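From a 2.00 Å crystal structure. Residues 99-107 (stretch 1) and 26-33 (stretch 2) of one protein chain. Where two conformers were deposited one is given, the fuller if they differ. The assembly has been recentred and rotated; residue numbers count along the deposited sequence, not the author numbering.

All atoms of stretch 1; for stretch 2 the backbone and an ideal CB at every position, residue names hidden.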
# COMPACT_ATOMS: atom_id res chain seq x y z
N CYS A 99 0.06 -13.02 -16.83
CA CYS A 99 0.52 -11.65 -16.88
C CYS A 99 1.75 -11.42 -16.03
O CYS A 99 2.45 -10.45 -16.25
CB CYS A 99 -0.61 -10.69 -16.45
SG CYS A 99 -2.01 -10.70 -17.61
N ALA A 100 1.98 -12.28 -15.04
CA ALA A 100 3.14 -12.15 -14.15
C ALA A 100 3.58 -13.51 -13.68
O ALA A 100 2.73 -14.37 -13.40
CB ALA A 100 2.82 -11.28 -12.94
N LYS A 101 4.89 -13.74 -13.66
CA LYS A 101 5.46 -14.99 -13.19
C LYS A 101 6.46 -14.66 -12.11
O LYS A 101 7.22 -13.70 -12.26
CB LYS A 101 6.15 -15.73 -14.32
CG LYS A 101 5.24 -16.07 -15.49
CD LYS A 101 5.97 -16.90 -16.54
CE LYS A 101 7.06 -16.11 -17.24
NZ LYS A 101 7.42 -16.70 -18.56
N GLY A 102 6.47 -15.43 -11.02
CA GLY A 102 7.32 -15.10 -9.89
C GLY A 102 7.93 -16.34 -9.30
O GLY A 102 7.41 -17.46 -9.44
N ARG A 103 9.03 -16.13 -8.60
CA ARG A 103 9.60 -17.12 -7.70
C ARG A 103 9.96 -16.42 -6.39
O ARG A 103 10.44 -15.27 -6.39
CB ARG A 103 10.88 -17.70 -8.32
CG ARG A 103 10.79 -19.13 -8.77
CD ARG A 103 12.05 -19.55 -9.50
NE ARG A 103 11.76 -20.70 -10.36
CZ ARG A 103 11.42 -20.62 -11.65
NH1 ARG A 103 11.31 -19.44 -12.25
NH2 ARG A 103 11.18 -21.74 -12.35
N SER A 104 9.77 -17.14 -5.29
CA SER A 104 10.18 -16.64 -3.98
C SER A 104 10.73 -17.75 -3.10
O SER A 104 10.31 -18.92 -3.19
CB SER A 104 9.02 -15.92 -3.27
OG SER A 104 7.86 -16.73 -3.28
N VAL A 105 11.69 -17.38 -2.27
CA VAL A 105 12.31 -18.35 -1.36
C VAL A 105 12.04 -17.84 0.05
O VAL A 105 12.28 -16.66 0.35
CB VAL A 105 13.84 -18.47 -1.62
CG1 VAL A 105 14.49 -19.55 -0.73
CG2 VAL A 105 14.15 -18.71 -3.12
N TYR A 106 11.50 -18.71 0.88
CA TYR A 106 11.16 -18.42 2.27
C TYR A 106 11.97 -19.35 3.16
O TYR A 106 12.28 -20.45 2.75
CB TYR A 106 9.69 -18.68 2.48
CG TYR A 106 8.78 -17.50 2.20
CD1 TYR A 106 8.35 -17.22 0.92
CD2 TYR A 106 8.34 -16.67 3.24
CE1 TYR A 106 7.52 -16.11 0.67
CE2 TYR A 106 7.50 -15.57 2.99
CZ TYR A 106 7.09 -15.30 1.71
OH TYR A 106 6.30 -14.19 1.47
N VAL A 107 12.31 -18.89 4.36
CA VAL A 107 12.91 -19.77 5.34
C VAL A 107 11.93 -19.96 6.49
O VAL A 107 11.25 -19.01 6.91
CB VAL A 107 14.31 -19.26 5.83
CG1 VAL A 107 14.21 -17.90 6.53
CG2 VAL A 107 14.98 -20.29 6.74
N UNK A 26 2.15 -3.80 -6.76
CA UNK A 26 0.95 -4.56 -6.43
C UNK A 26 1.16 -6.05 -6.61
O UNK A 26 0.60 -6.84 -5.86
CB UNK A 26 -0.23 -4.09 -7.29
N UNK A 27 1.95 -6.44 -7.59
CA UNK A 27 2.17 -7.85 -7.87
C UNK A 27 2.74 -8.66 -6.66
O UNK A 27 2.23 -9.73 -6.32
CB UNK A 27 3.12 -7.97 -9.06
N UNK A 28 3.83 -8.18 -6.03
CA UNK A 28 4.25 -8.89 -4.84
C UNK A 28 3.17 -8.94 -3.76
O UNK A 28 3.19 -9.84 -2.93
CB UNK A 28 5.51 -8.24 -4.28
N UNK A 29 2.23 -7.99 -3.77
CA UNK A 29 1.20 -7.94 -2.74
C UNK A 29 0.20 -9.08 -3.01
O UNK A 29 -0.21 -9.78 -2.10
CB UNK A 29 0.50 -6.58 -2.72
N UNK A 30 -0.12 -9.28 -4.28
CA UNK A 30 -1.01 -10.36 -4.70
C UNK A 30 -0.35 -11.76 -4.59
O UNK A 30 -1.00 -12.76 -4.20
CB UNK A 30 -1.46 -10.11 -6.14
N UNK A 31 0.93 -11.83 -4.92
CA UNK A 31 1.73 -13.05 -4.70
C UNK A 31 1.77 -13.43 -3.22
O UNK A 31 1.59 -14.59 -2.88
CB UNK A 31 3.15 -12.85 -5.22
N UNK A 32 1.98 -12.46 -2.35
CA UNK A 32 1.95 -12.77 -0.90
C UNK A 32 0.55 -13.23 -0.46
O UNK A 32 0.41 -14.10 0.40
CB UNK A 32 2.37 -11.55 -0.09
N UNK A 33 -0.49 -12.62 -1.03
CA UNK A 33 -1.87 -13.07 -0.77
C UNK A 33 -2.05 -14.57 -1.19
O UNK A 33 -2.66 -15.35 -0.48
CB UNK A 33 -2.86 -12.18 -1.53

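Stretch 1 is a strand, and the helix of stretch 2 crosses it at 63°, with axes 10.2 Å apart at closest approach. A100, G102 and Y106 offer the surface that matters here. K101 and R103 point their CA-to-CB bonds away from the helix.

Position 26 lies out of reach of stretch 1. Its ideal CB has nothing of the strand within 5.5 Å, so many side chains would fit. The residue is T26. T26 O accepts from the backbone N of position 30 at 3.0 Å.

Position 27 points its CA-to-CB bond toward the strand. The ideal CB is 5.1 Å from A100 CB, and A100 offers only a methyl. A small or medium apolar side chain would suit: alanine, valine, isoleucine or leucine. The residue is V27, with chi1 in t. V27 CG1 reaches A100 CB at 4.0 Å, an apolar contact.

Positions 28, 29 and 30 do not reach stretch 1, which therefore says little about their identity. At 28 the backbone angles, -59/-24, allow proline among others, and the residue is P28. Position 29 is V29. V29 N makes a weak hydrogen bond to T26 O at 2.9 Å. Position 30 is W30, whose NE1 is hydrogen-bonded elsewhere in the structure.

Position 31 also points toward the strand, and the CA of position 31 is 7.9 Å from G102 CA. No strand atom lies within 5.5 Å of the ideal CB, so there is room for a long side chain. G102 has no side chain to fill the space, and A100 adds another small apolar surface. Leucine, methionine or phenylalanine would suit. The residue is F31, with chi1 in m. F31 CZ lies 3.7 Å from G102 N and 4.3 Å from A100 CB. A100 O sits at the ring edge, 4.2 Å from F31 CZ. The fit depends on the glycine: an ideal CB on G102 would be 2.7 Å from F31 CE2, a clash.

Position 32 points sideways, with its ideal CB 5.0 Å from Y106 OH. A hydroxyl can donate or accept, so a longer polar side chain such as glutamate or glutamine is plausible, and an apolar one is not excluded. The residue is E32. E32 CG approaches Y106 OH at 4.4 Å, with no direct hydrogen bond. A water bridges the two instead. The water O donates to E32 OE2 at 2.9 Å and is hydrogen-bonded to Y106 OH at 2.5 Å.

Position 33 is out of reach, so stretch 1 sets no demand. The residue is A33. A33 N donates to V29 O at 3.0 Å.

Stretch 2 (26-33) TVPVWFEA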
# COMPACT_ATOMS: atom_id res chain seq x y z
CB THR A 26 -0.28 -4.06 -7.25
OG1 THR A 26 -0.60 -2.74 -6.79
CG2 THR A 26 -1.51 -4.93 -7.04
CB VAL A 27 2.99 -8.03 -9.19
CG1 VAL A 27 3.43 -9.48 -9.38
CG2 VAL A 27 2.15 -7.57 -10.39
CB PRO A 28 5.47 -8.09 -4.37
CG PRO A 28 6.01 -7.50 -5.60
CD PRO A 28 4.80 -7.12 -6.39
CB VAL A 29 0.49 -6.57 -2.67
CG1 VAL A 29 -0.75 -6.64 -1.84
CG2 VAL A 29 1.42 -5.49 -2.07
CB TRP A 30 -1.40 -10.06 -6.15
CG TRP A 30 -2.37 -8.90 -6.29
CD1 TRP A 30 -3.03 -8.24 -5.28
CD2 TRP A 30 -2.85 -8.36 -7.51
NE1 TRP A 30 -3.85 -7.27 -5.82
CE2 TRP A 30 -3.76 -7.34 -7.19
CE3 TRP A 30 -2.56 -8.61 -8.86
CZ2 TRP A 30 -4.40 -6.58 -8.17
CZ3 TRP A 30 -3.21 -7.89 -9.82
CH2 TRP A 30 -4.12 -6.89 -9.48
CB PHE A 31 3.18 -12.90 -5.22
CG PHE A 31 3.33 -13.13 -6.70
CD1 PHE A 31 2.57 -14.11 -7.36
CD2 PHE A 31 4.25 -12.40 -7.42
CE1 PHE A 31 2.74 -14.34 -8.72
CE2 PHE A 31 4.44 -12.61 -8.77
CZ PHE A 31 3.68 -13.57 -9.43
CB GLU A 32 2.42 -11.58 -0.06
CG GLU A 32 2.57 -11.93 1.46
CD GLU A 32 2.82 -10.69 2.31
OE1 GLU A 32 1.94 -9.81 2.29
OE2 GLU A 32 3.91 -10.58 2.93
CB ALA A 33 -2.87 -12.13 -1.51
O HOH W 1 5.76 -12.76 3.49
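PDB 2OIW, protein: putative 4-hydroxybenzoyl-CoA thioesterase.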